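Local coordinates for iron-binding protein (Staphylococcus epidermidis, PDB 4M7O) that probably binds iron or an iron-carrying ligand for uptake into the cell, as a solute-binding protein of the periplasmic binding protein family, at residues A[165-169]-A[231-235]; A[173-179]-A[198-204]; A[193-197]-A[208-214]; A[216-222]-A[248-254]. All blocks are in the same frame, centred on the assembly; numbering follows the deposited sequence.

All four contacts lie in one lobe, built on a mixed six-stranded sheet. Contacts 1 and 4 are buried, contacts 2 and 3 only partly. Contacts 2 and 4 are strand pairs held by backbone bonds, antiparallel in 2 and parallel in 4. Strand 162-168, which carries one side of contact 1, runs between them and bonds to 174-176 and 216-219. Contacts 1 and 3 join the chain at or beside a helix end to a strand or loop through an arginine and a carboxylate: E166 with R235 in the interior, D197 with R212 nearer the surface. Contact 3 touches contact 2 through F195 on V204, and contacts 1 and 4 share the bond from S169 to E221.

Contact 1: A[165-169]-A[231-235]; sequences MEVSS and MIKKR
With CG anti to the backbone N (chi1 -177°) and its chain extended beyond CG, E166 stretches off its strand to meet R235, which arrives from the opposite direction. R235 sets CG beside its backbone N (chi1 -86°) and runs straight from CG to NE. The two groups meet at the guanidinium edge, each carboxylate oxygen facing one terminal nitrogen, with the flat groups turned 30° against each other. NH2 donates to E166 OE1 at 2.9 Å, on the syn side of that oxygen but well out of the carboxylate plane. The salt bridge from NH1 to OE2 is modelled very short, so its exact length is doubtful. OE1 also bonds Y228 OH, which gives this buried oxygen a second partner, and I173 packs on both E166 and R235. The pair ties central strand 162-168 to the residue just after helix 225-234. Just past E166 the strand carries a classic beta bulge, V167 and S168 both facing Y174. Beyond it, S169 turns to the helix. The selenomethionine M231, bent at its third torsion, lays CE against S169 OG at 3.5 Å. S169 OG is hydrogen-bonded to E221 OE1, while S169 CB lies 3.8 Å from R235 NH1.

Contact 2: A[173-179]-A[198-204]; sequences IYTAGKD and VKGWKSV
The ring of Y174 offers a face to S203, whose CB stands over its centre, 3.8 Å from the centroid, in a CH-pi contact. S203 N lies over the same ring, 3.3 Å from Y174 CD2. These two residues form a non-hydrogen-bonded antiparallel pair, as do A176 and W201, where A176 CB touches the indole at NE1. Between them T175 and K202 make the hydrogen-bonded pair: T175 N reaches K202 O at 2.9 Å, and K202 N returns a longer bond to T175 O. On the other face T175 CG2 meets V204 CG1 at 3.8 Å, the side chains crossing at about a right angle. T175 OG1, anti to the backbone N (chi1 -176°), bonds M165 O of the adjoining strand. V204 N bonds I173 O, and a water bridges I173 N to V204 O. At the other end G177 N bonds G200 O, while G200 N donates to K178 O at 2.8 Å and K178 N to V198 O. This antiparallel pair has helix 181-188 and strand 192-193 in the intervening chain; 201-203 lies outermost on this side of the mixed sheet, with 174-176 between it and 162-168, and V167 packs on both Y174 and W201. All the direct hydrogen bonds across it are between backbone atoms, so cohesion depends little on charge: D179 OD2 and K199 NZ stay beyond salt-bridge range.

Contact 3: A[193-197]-A[208-214]; sequences NSFDD and SIIKRNP
The guanidinium of R212 is used on a face and an edge at once: it lies flat on the F195 ring, centres 4.4 Å apart and planes 26° apart, while its rim holds backbone and carboxylate oxygens. F195 CE1 sits over the middle of the guanidinium. In its plane, NH2 donates to both S194 O at 2.8 Å and D197 OD1 at 2.9 Å, so one nitrogen serves two acceptors. NH1 completes an end-on salt bridge to D197 OD2 at 2.6 Å, tilted a little from the guanidinium plane. The carboxylate is turned 53° from the guanidinium; OD1 is met from above the carboxylate plane, OD2 on its syn side. R212 CG, beside the backbone N (chi1 -66°), rests on F195 CZ at 3.6 Å, and a bend at chi2 turns the rest of the chain toward the ring and the loop. The phenyl edge meets S208 OG in the ring plane, and CZ reaches I209 CG1. Bonds and stack together should fix the rotation of the guanidinium. The loop is shaped by an Asx turn, F195 N donating to N193 OD1. S194 OG touches P214 CB at 3.3 Å. The contact ties the loop after strand 192-193 to the end of helix 206-212, where the chain heads for strand 216-219. S194, I209 and P214 all touch F164 of strand 162-168, and V204 of the segment 198-204 packs on F195.

Contact 4: A[216-222]-A[248-254]; sequences ILISTEG and RIETVDG
R248 and I216 cross at a slant, the isoleucine laid over one face of the guanidinium: CG1 sits above the plane toward the rim, and CD1 approaches NH1 at 3.4 Å. Bends at chi2 (-67°) and chi3 (-51°) curl the arginine back over its neighbour. Its nitrogens bond the carbonyls of D274 and I275 at the end of helix 264-275, and Q161. V252 serves two partners through CG1. T220 CG2 lies beside it at 3.7 Å, both side chains pointing the same way, whereas I218 CG2 meets it aslant at 4.2 Å. On the other face L217 CD1 faces I249 CG1, and Y228 packs against L217, S219, I249 and T251. Strands 216-219 and 249-251 are adjacent and parallel, joined by a chain that runs through helices 225-234 and 242-245, a beta-alpha-beta crossover. Their backbone bonds alternate: L217 N to R248 O, E250 N to L217 O at 2.9 Å, S219 N to E250 O, and V252 N to S219 O at 2.8 Å. Beyond the strands G254 N bonds T220 O from above the carbonyl plane, and D253, the N-cap of the helix that G254 begins, makes a weak bond from OD1 to E256 N. Regular amide bonding and apolar contacts thus carry the buried middle, while the R248 guanidinium is held by hydrogen bonds to neutral carbonyl and amide oxygens, which probably stabilise its positive charge by their dipoles.

Contact 1: A[165-169]-A[231-235]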
# COMPACT_ATOMS: atom_id res chain seq x y z
N MSE A 165 4.17 -4.88 -14.26
CA MSE A 165 3.16 -4.78 -13.21
C MSE A 165 1.86 -4.34 -13.87
O MSE A 165 1.78 -3.24 -14.43
CB MSE A 165 3.57 -3.74 -12.16
CG MSE A 165 4.94 -3.94 -11.56
SE MSE A 165 5.06 -5.47 -10.35
CE MSE A 165 3.67 -4.96 -9.10
N GLU A 166 0.86 -5.20 -13.82
CA GLU A 166 -0.43 -4.85 -14.40
C GLU A 166 -1.35 -4.35 -13.30
O GLU A 166 -1.80 -5.14 -12.46
CB GLU A 166 -1.03 -6.08 -15.08
CG GLU A 166 -2.34 -5.79 -15.78
CD GLU A 166 -2.72 -6.89 -16.75
OE1 GLU A 166 -1.81 -7.63 -17.20
OE2 GLU A 166 -3.92 -7.01 -17.07
N VAL A 167 -1.63 -3.04 -13.27
CA VAL A 167 -2.41 -2.50 -12.15
C VAL A 167 -3.87 -2.24 -12.48
O VAL A 167 -4.67 -1.92 -11.61
CB VAL A 167 -1.79 -1.22 -11.55
CG1 VAL A 167 -0.38 -1.50 -11.08
CG2 VAL A 167 -1.82 -0.07 -12.56
N SER A 168 -4.23 -2.39 -13.75
CA SER A 168 -5.62 -2.35 -14.15
C SER A 168 -5.69 -3.00 -15.51
O SER A 168 -4.68 -3.04 -16.22
CB SER A 168 -6.13 -0.90 -14.19
OG SER A 168 -7.55 -0.87 -14.27
N SER A 169 -6.85 -3.53 -15.89
CA SER A 169 -6.89 -4.33 -17.12
C SER A 169 -8.09 -4.06 -18.01
O SER A 169 -8.08 -4.41 -19.19
CB SER A 169 -6.82 -5.82 -16.77
OG SER A 169 -7.92 -6.19 -15.96
N MSE A 231 -7.23 -14.61 -18.63
CA MSE A 231 -7.23 -13.34 -19.34
C MSE A 231 -6.04 -13.25 -20.29
O MSE A 231 -6.19 -12.85 -21.44
CB MSE A 231 -7.18 -12.17 -18.37
CG MSE A 231 -8.41 -12.00 -17.52
SE MSE A 231 -8.06 -10.62 -16.17
CE MSE A 231 -7.17 -9.34 -17.36
N ILE A 232 -4.86 -13.60 -19.79
CA ILE A 232 -3.63 -13.55 -20.59
C ILE A 232 -3.76 -14.42 -21.83
O ILE A 232 -3.35 -14.02 -22.92
CB ILE A 232 -2.40 -14.00 -19.78
CG1 ILE A 232 -2.12 -13.02 -18.64
CG2 ILE A 232 -1.18 -14.11 -20.67
CD1 ILE A 232 -1.95 -11.60 -19.10
N LYS A 233 -4.35 -15.60 -21.67
CA LYS A 233 -4.53 -16.52 -22.78
C LYS A 233 -5.46 -15.94 -23.83
O LYS A 233 -5.35 -16.28 -25.00
CB LYS A 233 -5.05 -17.88 -22.30
CG LYS A 233 -3.99 -18.75 -21.66
CD LYS A 233 -4.55 -20.11 -21.27
CE LYS A 233 -3.45 -21.05 -20.78
NZ LYS A 233 -3.99 -22.18 -19.98
N LYS A 234 -6.37 -15.06 -23.43
CA LYS A 234 -7.29 -14.48 -24.40
C LYS A 234 -6.74 -13.22 -25.07
O LYS A 234 -7.32 -12.71 -26.03
CB LYS A 234 -8.67 -14.25 -23.77
CG LYS A 234 -9.36 -15.56 -23.35
CD LYS A 234 -10.74 -15.32 -22.73
CE LYS A 234 -11.33 -16.62 -22.18
NZ LYS A 234 -12.46 -16.36 -21.25
N ARG A 235 -5.60 -12.74 -24.59
CA ARG A 235 -4.92 -11.61 -25.21
C ARG A 235 -4.12 -12.03 -26.42
O ARG A 235 -3.21 -12.87 -26.32
CB ARG A 235 -3.98 -10.93 -24.22
CG ARG A 235 -4.67 -9.91 -23.37
CD ARG A 235 -3.74 -9.33 -22.34
NE ARG A 235 -4.51 -8.86 -21.19
CZ ARG A 235 -3.97 -8.40 -20.07
NH1 ARG A 235 -4.75 -8.02 -19.07
NH2 ARG A 235 -2.65 -8.32 -19.94

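Contact 2: A[173-179]-A[198-204]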
# COMPACT_ATOMS: atom_id res chain seq x y z
N ILE A 173 -5.38 -1.57 -20.33
CA ILE A 173 -4.39 -2.12 -19.41
C ILE A 173 -3.53 -0.98 -18.88
O ILE A 173 -3.06 -0.13 -19.64
CB ILE A 173 -3.48 -3.12 -20.13
CG1 ILE A 173 -4.34 -4.20 -20.78
CG2 ILE A 173 -2.46 -3.71 -19.17
CD1 ILE A 173 -3.56 -5.12 -21.69
N TYR A 174 -3.29 -0.98 -17.58
CA TYR A 174 -2.43 0.03 -16.97
C TYR A 174 -1.26 -0.62 -16.28
O TYR A 174 -1.40 -1.68 -15.66
CB TYR A 174 -3.20 0.85 -15.94
CG TYR A 174 -4.05 1.96 -16.54
CD1 TYR A 174 -5.22 1.67 -17.24
CD2 TYR A 174 -3.70 3.30 -16.40
CE1 TYR A 174 -6.02 2.71 -17.80
CE2 TYR A 174 -4.50 4.34 -16.94
CZ TYR A 174 -5.65 4.03 -17.63
OH TYR A 174 -6.41 5.05 -18.19
N THR A 175 -0.11 0.03 -16.36
CA THR A 175 1.05 -0.47 -15.65
C THR A 175 1.49 0.58 -14.66
O THR A 175 0.97 1.69 -14.66
CB THR A 175 2.21 -0.77 -16.60
OG1 THR A 175 3.29 -1.34 -15.84
CG2 THR A 175 2.68 0.50 -17.27
N ALA A 176 2.44 0.20 -13.81
CA ALA A 176 3.04 1.12 -12.86
C ALA A 176 4.49 1.36 -13.24
O ALA A 176 5.28 0.43 -13.30
CB ALA A 176 2.95 0.55 -11.46
N GLY A 177 4.83 2.62 -13.51
CA GLY A 177 6.20 2.95 -13.86
C GLY A 177 6.92 3.51 -12.65
O GLY A 177 6.65 3.10 -11.52
N LYS A 178 7.84 4.45 -12.89
CA LYS A 178 8.58 5.07 -11.80
C LYS A 178 7.67 5.91 -10.91
O LYS A 178 6.53 6.21 -11.29
CB LYS A 178 9.71 5.94 -12.36
CG LYS A 178 10.98 5.16 -12.66
CD LYS A 178 12.07 6.09 -13.18
CE LYS A 178 13.46 5.58 -12.83
NZ LYS A 178 13.71 4.21 -13.34
N ASP A 179 8.19 6.29 -9.75
CA ASP A 179 7.43 7.05 -8.75
C ASP A 179 6.21 6.28 -8.24
O ASP A 179 5.21 6.89 -7.86
CB ASP A 179 6.99 8.42 -9.28
CG ASP A 179 8.16 9.30 -9.68
OD1 ASP A 179 9.27 9.08 -9.15
OD2 ASP A 179 7.96 10.21 -10.50
N VAL A 198 8.24 5.23 -17.94
CA VAL A 198 7.05 6.03 -17.66
C VAL A 198 6.94 6.34 -16.16
O VAL A 198 7.60 5.71 -15.34
CB VAL A 198 5.75 5.35 -18.15
CG1 VAL A 198 5.91 4.90 -19.60
CG2 VAL A 198 5.40 4.16 -17.27
N LYS A 199 6.10 7.32 -15.82
CA LYS A 199 5.92 7.72 -14.42
C LYS A 199 4.47 7.57 -13.95
O LYS A 199 3.53 7.88 -14.68
CB LYS A 199 6.40 9.16 -14.21
CG LYS A 199 7.89 9.35 -14.40
CD LYS A 199 8.34 10.74 -13.96
CE LYS A 199 9.85 10.90 -14.06
NZ LYS A 199 10.32 12.20 -13.51
N GLY A 200 4.30 7.09 -12.72
CA GLY A 200 2.97 6.87 -12.16
C GLY A 200 2.26 5.72 -12.86
O GLY A 200 2.90 4.81 -13.39
N TRP A 201 0.93 5.78 -12.86
CA TRP A 201 0.11 4.76 -13.49
C TRP A 201 -0.24 5.24 -14.89
O TRP A 201 -0.79 6.33 -15.05
CB TRP A 201 -1.18 4.52 -12.66
CG TRP A 201 -0.93 3.72 -11.39
CD1 TRP A 201 0.25 3.61 -10.72
CD2 TRP A 201 -1.88 2.91 -10.67
NE1 TRP A 201 0.10 2.79 -9.63
CE2 TRP A 201 -1.19 2.35 -9.57
CE3 TRP A 201 -3.23 2.60 -10.84
CZ2 TRP A 201 -1.81 1.50 -8.64
CZ3 TRP A 201 -3.85 1.75 -9.92
CH2 TRP A 201 -3.14 1.22 -8.83
N LYS A 202 0.09 4.45 -15.92
CA LYS A 202 -0.20 4.83 -17.30
C LYS A 202 -0.82 3.68 -18.07
O LYS A 202 -0.45 2.52 -17.88
CB LYS A 202 1.09 5.29 -18.00
CG LYS A 202 1.67 6.58 -17.44
CD LYS A 202 0.64 7.71 -17.49
CE LYS A 202 1.04 8.89 -16.61
NZ LYS A 202 2.26 9.57 -17.12
N SER A 203 -1.77 3.99 -18.95
CA SER A 203 -2.24 2.95 -19.87
C SER A 203 -1.17 2.61 -20.91
O SER A 203 -0.44 3.49 -21.40
CB SER A 203 -3.52 3.39 -20.57
OG SER A 203 -3.26 4.42 -21.49
N VAL A 204 -1.07 1.33 -21.25
CA VAL A 204 -0.14 0.86 -22.27
C VAL A 204 -0.89 -0.08 -23.20
O VAL A 204 -1.81 -0.78 -22.77
CB VAL A 204 1.05 0.12 -21.64
CG1 VAL A 204 1.95 1.10 -20.92
CG2 VAL A 204 0.57 -0.96 -20.65
O HOH W 1 -4.48 -1.10 -23.03

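Contact 3: A[193-197]-A[208-214]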
# COMPACT_ATOMS: atom_id res chain seq x y z
N ASN A 193 11.87 -2.82 -13.92
CA ASN A 193 10.49 -2.55 -14.30
C ASN A 193 10.43 -2.44 -15.82
O ASN A 193 11.14 -1.61 -16.40
CB ASN A 193 10.04 -1.25 -13.64
CG ASN A 193 8.56 -0.92 -13.88
OD1 ASN A 193 7.97 -1.32 -14.89
ND2 ASN A 193 7.98 -0.15 -12.96
N SER A 194 9.61 -3.27 -16.47
CA SER A 194 9.49 -3.23 -17.94
C SER A 194 9.18 -1.82 -18.44
O SER A 194 9.52 -1.47 -19.57
CB SER A 194 8.38 -4.16 -18.43
OG SER A 194 8.75 -5.51 -18.36
N PHE A 195 8.52 -1.03 -17.61
CA PHE A 195 8.14 0.33 -17.97
C PHE A 195 8.74 1.38 -17.05
O PHE A 195 8.04 2.25 -16.53
CB PHE A 195 6.61 0.44 -18.03
CG PHE A 195 6.02 -0.21 -19.25
CD1 PHE A 195 5.89 0.50 -20.43
CD2 PHE A 195 5.65 -1.54 -19.23
CE1 PHE A 195 5.36 -0.10 -21.57
CE2 PHE A 195 5.12 -2.15 -20.36
CZ PHE A 195 4.98 -1.43 -21.53
N ASP A 196 10.06 1.31 -16.87
CA ASP A 196 10.76 2.28 -16.04
C ASP A 196 10.87 3.62 -16.76
O ASP A 196 11.27 4.62 -16.15
CB ASP A 196 12.15 1.77 -15.62
CG ASP A 196 13.05 1.43 -16.81
OD1 ASP A 196 12.72 1.79 -17.96
OD2 ASP A 196 14.11 0.81 -16.58
N ASP A 197 10.49 3.64 -18.04
CA ASP A 197 10.50 4.86 -18.84
C ASP A 197 9.25 5.73 -18.65
O ASP A 197 9.21 6.86 -19.14
CB ASP A 197 10.70 4.54 -20.33
CG ASP A 197 9.60 3.65 -20.91
OD1 ASP A 197 9.07 2.79 -20.19
OD2 ASP A 197 9.27 3.82 -22.10
N SER A 208 2.56 -2.69 -27.16
CA SER A 208 3.64 -2.12 -26.37
C SER A 208 4.21 -3.11 -25.34
O SER A 208 5.43 -3.23 -25.20
CB SER A 208 3.14 -0.86 -25.66
OG SER A 208 4.21 -0.03 -25.27
N ILE A 209 3.33 -3.81 -24.63
CA ILE A 209 3.76 -4.83 -23.68
C ILE A 209 4.50 -5.97 -24.40
O ILE A 209 5.55 -6.43 -23.94
CB ILE A 209 2.56 -5.41 -22.89
CG1 ILE A 209 1.79 -4.28 -22.19
CG2 ILE A 209 3.03 -6.42 -21.85
CD1 ILE A 209 0.39 -4.68 -21.73
N ILE A 210 3.94 -6.43 -25.52
CA ILE A 210 4.55 -7.53 -26.27
C ILE A 210 5.96 -7.16 -26.70
O ILE A 210 6.88 -7.97 -26.59
CB ILE A 210 3.70 -7.92 -27.50
CG1 ILE A 210 2.46 -8.69 -27.06
CG2 ILE A 210 4.51 -8.74 -28.51
CD1 ILE A 210 1.36 -8.73 -28.10
N LYS A 211 6.14 -5.93 -27.17
CA LYS A 211 7.45 -5.46 -27.62
C LYS A 211 8.46 -5.40 -26.47
O LYS A 211 9.63 -5.74 -26.66
CB LYS A 211 7.32 -4.11 -28.30
CG LYS A 211 8.55 -3.69 -29.08
CD LYS A 211 8.31 -2.34 -29.72
CE LYS A 211 9.30 -2.06 -30.82
NZ LYS A 211 8.70 -1.18 -31.86
N ARG A 212 8.01 -4.97 -25.28
CA ARG A 212 8.88 -4.89 -24.11
C ARG A 212 9.31 -6.28 -23.64
O ARG A 212 10.33 -6.43 -22.97
CB ARG A 212 8.19 -4.18 -22.94
CG ARG A 212 7.91 -2.71 -23.19
CD ARG A 212 9.18 -1.91 -23.36
NE ARG A 212 8.88 -0.54 -23.78
CZ ARG A 212 8.83 0.50 -22.96
NH1 ARG A 212 8.55 1.71 -23.43
NH2 ARG A 212 9.09 0.34 -21.67
N ASN A 213 8.50 -7.28 -24.00
CA ASN A 213 8.80 -8.68 -23.71
C ASN A 213 9.25 -8.97 -22.27
O ASN A 213 10.37 -9.44 -22.05
CB ASN A 213 9.85 -9.19 -24.71
CG ASN A 213 9.96 -10.69 -24.72
OD1 ASN A 213 9.18 -11.37 -24.06
ND2 ASN A 213 10.93 -11.21 -25.48
N PRO A 214 8.38 -8.70 -21.28
CA PRO A 214 8.74 -8.95 -19.87
C PRO A 214 8.96 -10.44 -19.58
O PRO A 214 8.43 -11.30 -20.30
CB PRO A 214 7.51 -8.44 -19.09
CG PRO A 214 6.39 -8.42 -20.10
CD PRO A 214 7.03 -8.14 -21.43

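Contact 4: A[216-222]-A[248-254]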
# COMPACT_ATOMS: atom_id res chain seq x y z
N ILE A 216 8.31 -11.64 -16.52
CA ILE A 216 7.34 -11.97 -15.48
C ILE A 216 6.17 -10.99 -15.59
O ILE A 216 6.40 -9.79 -15.77
CB ILE A 216 7.96 -11.81 -14.08
CG1 ILE A 216 9.29 -12.57 -13.98
CG2 ILE A 216 6.99 -12.25 -12.99
CD1 ILE A 216 9.99 -12.45 -12.65
N LEU A 217 4.94 -11.49 -15.51
CA LEU A 217 3.75 -10.62 -15.44
C LEU A 217 3.18 -10.73 -14.03
O LEU A 217 3.00 -11.84 -13.50
CB LEU A 217 2.68 -11.05 -16.44
CG LEU A 217 3.12 -11.37 -17.87
CD1 LEU A 217 1.93 -11.78 -18.76
CD2 LEU A 217 3.81 -10.16 -18.48
N ILE A 218 2.90 -9.59 -13.41
CA ILE A 218 2.25 -9.62 -12.10
C ILE A 218 1.07 -8.68 -12.11
O ILE A 218 1.24 -7.47 -12.27
CB ILE A 218 3.20 -9.17 -10.98
CG1 ILE A 218 4.47 -10.03 -10.99
CG2 ILE A 218 2.50 -9.22 -9.61
CD1 ILE A 218 5.39 -9.78 -9.84
N SER A 219 -0.13 -9.23 -11.95
CA SER A 219 -1.33 -8.41 -11.80
C SER A 219 -1.55 -8.03 -10.34
O SER A 219 -1.43 -8.88 -9.45
CB SER A 219 -2.56 -9.16 -12.29
OG SER A 219 -3.72 -8.53 -11.76
N THR A 220 -1.86 -6.77 -10.09
CA THR A 220 -2.02 -6.32 -8.71
C THR A 220 -3.47 -6.08 -8.34
O THR A 220 -3.75 -5.35 -7.39
CB THR A 220 -1.21 -5.05 -8.44
OG1 THR A 220 -1.71 -3.98 -9.27
CG2 THR A 220 0.24 -5.29 -8.78
N GLU A 221 -4.38 -6.69 -9.08
CA GLU A 221 -5.80 -6.40 -8.90
C GLU A 221 -6.47 -7.35 -7.92
O GLU A 221 -7.66 -7.21 -7.65
CB GLU A 221 -6.53 -6.44 -10.23
CG GLU A 221 -6.17 -5.30 -11.14
CD GLU A 221 -7.08 -5.23 -12.34
OE1 GLU A 221 -6.76 -5.90 -13.35
OE2 GLU A 221 -8.11 -4.53 -12.28
N GLY A 222 -5.71 -8.31 -7.40
CA GLY A 222 -6.24 -9.22 -6.39
C GLY A 222 -7.14 -10.29 -6.98
O GLY A 222 -8.03 -10.81 -6.29
N ARG A 248 5.45 -17.49 -16.03
CA ARG A 248 5.75 -16.62 -14.90
C ARG A 248 4.64 -15.58 -14.86
O ARG A 248 4.87 -14.39 -15.10
CB ARG A 248 7.12 -15.96 -15.05
CG ARG A 248 8.28 -16.93 -15.29
CD ARG A 248 8.57 -17.80 -14.09
NE ARG A 248 8.73 -17.02 -12.86
CZ ARG A 248 9.83 -16.34 -12.53
NH1 ARG A 248 9.87 -15.66 -11.40
NH2 ARG A 248 10.88 -16.34 -13.34
N ILE A 249 3.43 -16.06 -14.59
CA ILE A 249 2.23 -15.24 -14.52
C ILE A 249 1.71 -15.31 -13.09
O ILE A 249 1.29 -16.38 -12.64
CB ILE A 249 1.16 -15.79 -15.48
CG1 ILE A 249 1.67 -15.76 -16.91
CG2 ILE A 249 -0.13 -15.00 -15.39
CD1 ILE A 249 0.72 -16.43 -17.87
N GLU A 250 1.74 -14.19 -12.36
CA GLU A 250 1.37 -14.21 -10.94
C GLU A 250 0.37 -13.11 -10.62
O GLU A 250 0.21 -12.16 -11.39
CB GLU A 250 2.60 -14.05 -10.05
CG GLU A 250 3.80 -14.91 -10.43
CD GLU A 250 3.65 -16.37 -10.01
OE1 GLU A 250 2.78 -16.66 -9.15
OE2 GLU A 250 4.41 -17.22 -10.52
N THR A 251 -0.31 -13.24 -9.49
CA THR A 251 -1.23 -12.20 -9.05
C THR A 251 -0.94 -11.83 -7.62
O THR A 251 -0.51 -12.67 -6.82
CB THR A 251 -2.68 -12.64 -9.09
OG1 THR A 251 -2.88 -13.70 -8.14
CG2 THR A 251 -3.02 -13.13 -10.47
N VAL A 252 -1.20 -10.58 -7.29
CA VAL A 252 -1.02 -10.12 -5.93
C VAL A 252 -2.16 -9.15 -5.63
O VAL A 252 -2.78 -8.63 -6.56
CB VAL A 252 0.39 -9.50 -5.81
CG1 VAL A 252 0.40 -8.01 -6.21
CG2 VAL A 252 0.96 -9.74 -4.46
N ASP A 253 -2.51 -8.97 -4.35
CA ASP A 253 -3.48 -7.94 -3.97
C ASP A 253 -2.70 -6.67 -3.70
O ASP A 253 -2.11 -6.50 -2.62
CB ASP A 253 -4.27 -8.35 -2.72
CG ASP A 253 -5.42 -7.38 -2.40
OD1 ASP A 253 -5.26 -6.14 -2.57
OD2 ASP A 253 -6.49 -7.86 -1.98
N GLY A 254 -2.70 -5.76 -4.68
CA GLY A 254 -1.82 -4.61 -4.68
C GLY A 254 -2.00 -3.73 -3.48
O GLY A 254 -1.02 -3.22 -2.91